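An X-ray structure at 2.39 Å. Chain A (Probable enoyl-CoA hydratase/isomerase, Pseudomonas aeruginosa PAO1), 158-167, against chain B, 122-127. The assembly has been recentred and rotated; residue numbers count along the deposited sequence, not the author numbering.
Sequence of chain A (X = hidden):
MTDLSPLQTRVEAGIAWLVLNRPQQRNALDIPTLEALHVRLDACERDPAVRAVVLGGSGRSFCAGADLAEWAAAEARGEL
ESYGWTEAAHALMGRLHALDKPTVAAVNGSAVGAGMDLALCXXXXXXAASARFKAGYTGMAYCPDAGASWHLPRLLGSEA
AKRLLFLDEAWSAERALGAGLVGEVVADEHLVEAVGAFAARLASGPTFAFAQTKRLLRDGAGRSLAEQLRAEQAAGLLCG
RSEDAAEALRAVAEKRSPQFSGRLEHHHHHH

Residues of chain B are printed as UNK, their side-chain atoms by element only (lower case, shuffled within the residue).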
# COMPACT_ATOMS: atom_id res chain seq x y z
N SER A 158 2.51 -5.85 -4.11
CA SER A 158 2.25 -6.85 -5.14
C SER A 158 3.39 -7.86 -5.25
O SER A 158 3.17 -9.08 -5.19
CB SER A 158 2.01 -6.17 -6.49
OG SER A 158 0.79 -5.44 -6.48
N GLU A 159 4.63 -7.38 -5.40
CA GLU A 159 5.75 -8.29 -5.66
C GLU A 159 5.99 -9.22 -4.48
O GLU A 159 6.14 -10.44 -4.66
CB GLU A 159 7.01 -7.49 -5.98
CG GLU A 159 8.22 -8.37 -6.29
CD GLU A 159 9.45 -7.59 -6.69
OE1 GLU A 159 10.43 -8.22 -7.14
OE2 GLU A 159 9.45 -6.35 -6.56
N ALA A 160 6.02 -8.68 -3.26
CA ALA A 160 6.27 -9.51 -2.09
C ALA A 160 5.18 -10.56 -1.93
O ALA A 160 5.46 -11.71 -1.55
CB ALA A 160 6.37 -8.64 -0.84
N ALA A 161 3.93 -10.19 -2.21
CA ALA A 161 2.84 -11.16 -2.16
C ALA A 161 3.00 -12.25 -3.21
O ALA A 161 2.61 -13.40 -2.98
CB ALA A 161 1.50 -10.45 -2.34
N LYS A 162 3.58 -11.91 -4.37
CA LYS A 162 3.77 -12.91 -5.41
C LYS A 162 4.96 -13.82 -5.12
O LYS A 162 4.97 -14.97 -5.57
CB LYS A 162 3.93 -12.23 -6.77
CG LYS A 162 2.69 -11.48 -7.23
CD LYS A 162 2.94 -10.72 -8.52
CE LYS A 162 1.73 -9.90 -8.92
NZ LYS A 162 2.01 -9.06 -10.11
N ARG A 163 5.96 -13.32 -4.39
CA ARG A 163 7.04 -14.20 -3.95
C ARG A 163 6.52 -15.28 -3.01
O ARG A 163 6.88 -16.45 -3.14
CB ARG A 163 8.15 -13.39 -3.27
CG ARG A 163 9.02 -12.59 -4.22
CD ARG A 163 10.21 -11.97 -3.51
NE ARG A 163 10.99 -11.11 -4.41
CZ ARG A 163 12.00 -11.54 -5.16
NH1 ARG A 163 12.37 -12.81 -5.12
NH2 ARG A 163 12.64 -10.69 -5.95
N LEU A 164 5.66 -14.89 -2.07
CA LEU A 164 5.13 -15.85 -1.10
C LEU A 164 4.19 -16.85 -1.76
O LEU A 164 4.17 -18.03 -1.40
CB LEU A 164 4.43 -15.11 0.03
CG LEU A 164 3.82 -15.97 1.13
CD1 LEU A 164 4.88 -16.88 1.73
CD2 LEU A 164 3.18 -15.11 2.20
N LEU A 165 3.39 -16.39 -2.73
CA LEU A 165 2.42 -17.28 -3.37
C LEU A 165 3.07 -18.18 -4.41
O LEU A 165 2.75 -19.37 -4.49
CB LEU A 165 1.30 -16.46 -4.00
CG LEU A 165 0.26 -15.89 -3.04
CD1 LEU A 165 -0.54 -14.77 -3.70
CD2 LEU A 165 -0.68 -16.98 -2.55
N PHE A 166 3.98 -17.65 -5.23
CA PHE A 166 4.52 -18.42 -6.34
C PHE A 166 5.70 -19.29 -5.95
O PHE A 166 5.88 -20.37 -6.53
CB PHE A 166 4.93 -17.49 -7.49
CG PHE A 166 3.78 -16.74 -8.11
CD1 PHE A 166 2.47 -17.11 -7.85
CD2 PHE A 166 4.01 -15.68 -8.97
CE1 PHE A 166 1.41 -16.42 -8.42
CE2 PHE A 166 2.96 -14.99 -9.55
CZ PHE A 166 1.66 -15.36 -9.27
N LEU A 167 6.51 -18.87 -4.98
CA LEU A 167 7.59 -19.71 -4.49
C LEU A 167 7.07 -20.64 -3.40
O LEU A 167 6.14 -20.30 -2.65
CB LEU A 167 8.73 -18.86 -3.94
CG LEU A 167 9.31 -17.83 -4.91
CD1 LEU A 167 10.51 -17.14 -4.28
CD2 LEU A 167 9.70 -18.50 -6.22
N UNK B 122 6.19 -5.90 -14.95
CA UNK B 122 6.56 -7.27 -14.63
C UNK B 122 6.22 -7.59 -13.18
O UNK B 122 6.08 -6.70 -12.34
s UNK B 122 8.56 -7.21 -16.60
c UNK B 122 8.05 -7.48 -14.89
N UNK B 123 6.06 -8.88 -12.90
CA UNK B 123 5.71 -9.31 -11.55
C UNK B 123 6.87 -9.11 -10.59
O UNK B 123 6.67 -8.72 -9.44
o UNK B 123 3.83 -12.07 -12.96
o UNK B 123 3.15 -10.07 -12.38
c UNK B 123 3.99 -10.99 -12.36
c UNK B 123 5.26 -10.78 -11.56
N UNK B 124 8.09 -9.38 -11.05
CA UNK B 124 9.27 -9.31 -10.20
C UNK B 124 10.32 -8.42 -10.85
O UNK B 124 10.34 -8.26 -12.07
c UNK B 124 8.12 -12.52 -10.12
c UNK B 124 7.21 -13.40 -9.55
c UNK B 124 8.65 -11.67 -7.96
c UNK B 124 9.84 -10.70 -9.94
c UNK B 124 8.85 -11.65 -9.33
c UNK B 124 7.74 -12.55 -7.39
c UNK B 124 7.02 -13.41 -8.18
N UNK B 125 11.19 -7.85 -10.02
CA UNK B 125 12.27 -7.01 -10.49
C UNK B 125 13.54 -7.36 -9.73
O UNK B 125 13.60 -7.21 -8.51
n UNK B 125 9.57 -3.84 -10.00
c UNK B 125 11.19 -4.93 -11.51
c UNK B 125 8.37 -4.41 -10.08
n UNK B 125 7.63 -4.55 -8.99
c UNK B 125 11.94 -5.52 -10.33
c UNK B 125 10.47 -3.65 -11.13
n UNK B 125 7.92 -4.85 -11.24
N UNK B 126 14.55 -7.83 -10.46
CA UNK B 126 15.89 -8.04 -9.93
C UNK B 126 16.82 -7.07 -10.65
O UNK B 126 16.87 -7.06 -11.89
c UNK B 126 16.36 -9.49 -10.13
c UNK B 126 17.73 -9.69 -9.50
c UNK B 126 15.68 -11.92 -9.78
c UNK B 126 15.35 -10.46 -9.52
N UNK B 127 17.54 -6.26 -9.89
CA UNK B 127 18.34 -5.18 -10.45
C UNK B 127 19.81 -5.39 -10.13
O UNK B 127 20.16 -5.90 -9.06
c UNK B 127 17.88 -3.82 -9.91
O HOH W 1 9.06 -3.84 -6.28
O HOH W 2 4.50 -7.00 -9.06

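Position 122 of chain B carries two side-chain atoms, one carbon and then one sulfur. Nothing on the chain A stretch lies within contact distance of this side chain. One carbon followed by a terminal sulfur is cysteine, so this is Cys B122.

Position 123 has four side-chain atoms: two carbons, the second carrying two oxygens. The fork is a carboxylate. One of its oxygens lies 2.7 Å from NZ of Lys A162. A carboxylate one carbon beyond CB is aspartate, Asp B123. The oxygen facing the lysine is OD1, and the pair is a hydrogen-bonded salt bridge. A water accepts a weak hydrogen bond from NZ of Lys A162 and donates one to O of Asp B123.

Position 124 has seven side-chain carbons, one leading into a six-membered ring. No oxygen or nitrogen is attached. The ring packs against the side chains of Glu A159, Lys A162, Arg A163 and Phe A166. This is phenylalanine, Phe B124. Its CE1 is 3.4 Å from CG of Arg A163, which lies at the ring edge. Its CZ is 3.6 Å from CB of Lys A162 and 3.9 Å from CD2 of Phe A166. Its CD1 lies over one face of the Arg A163 guanidinium.

Position 125 has three carbons, a nitrogen, and then a carbon carrying two more nitrogens. This is a guanidinium, and one of its end nitrogens comes 3.5 Å from OE2 of Glu A159. The residue is arginine, Arg B125. That nitrogen is NH2. The oxygen lies well out of the guanidinium plane, so this salt bridge rests on charge alone. A water links the two groups: its O lies 2.6 Å from OE2 of Glu A159 and accepts a hydrogen bond from NH2 of Arg B125. NH1 of Arg B125 donates to O of Cys B122, 2.8 Å away.

Position 126 has four carbons, forked at the first, with one arm two carbons long. It approaches only the end of Arg A163. This is isoleucine, Ile B126, with CG1 4.5 Å from NH2 of Arg A163.

Position 127 has a single side-chain carbon, out of reach of the chain A stretch. It is alanine, Ala B127.

The contact sets one helix of chain A across a strand of chain B, at 101° between their directions. Phe B124 fills the middle, and charged pairs act around it. The side chain of Glu A159 also accepts a hydrogen bond from the backbone: N of Arg B125 donates to OE1 of Glu A159 at 3.0 Å, which ties the helix directly to the strand.

Chain B 122-127: CDFRIA
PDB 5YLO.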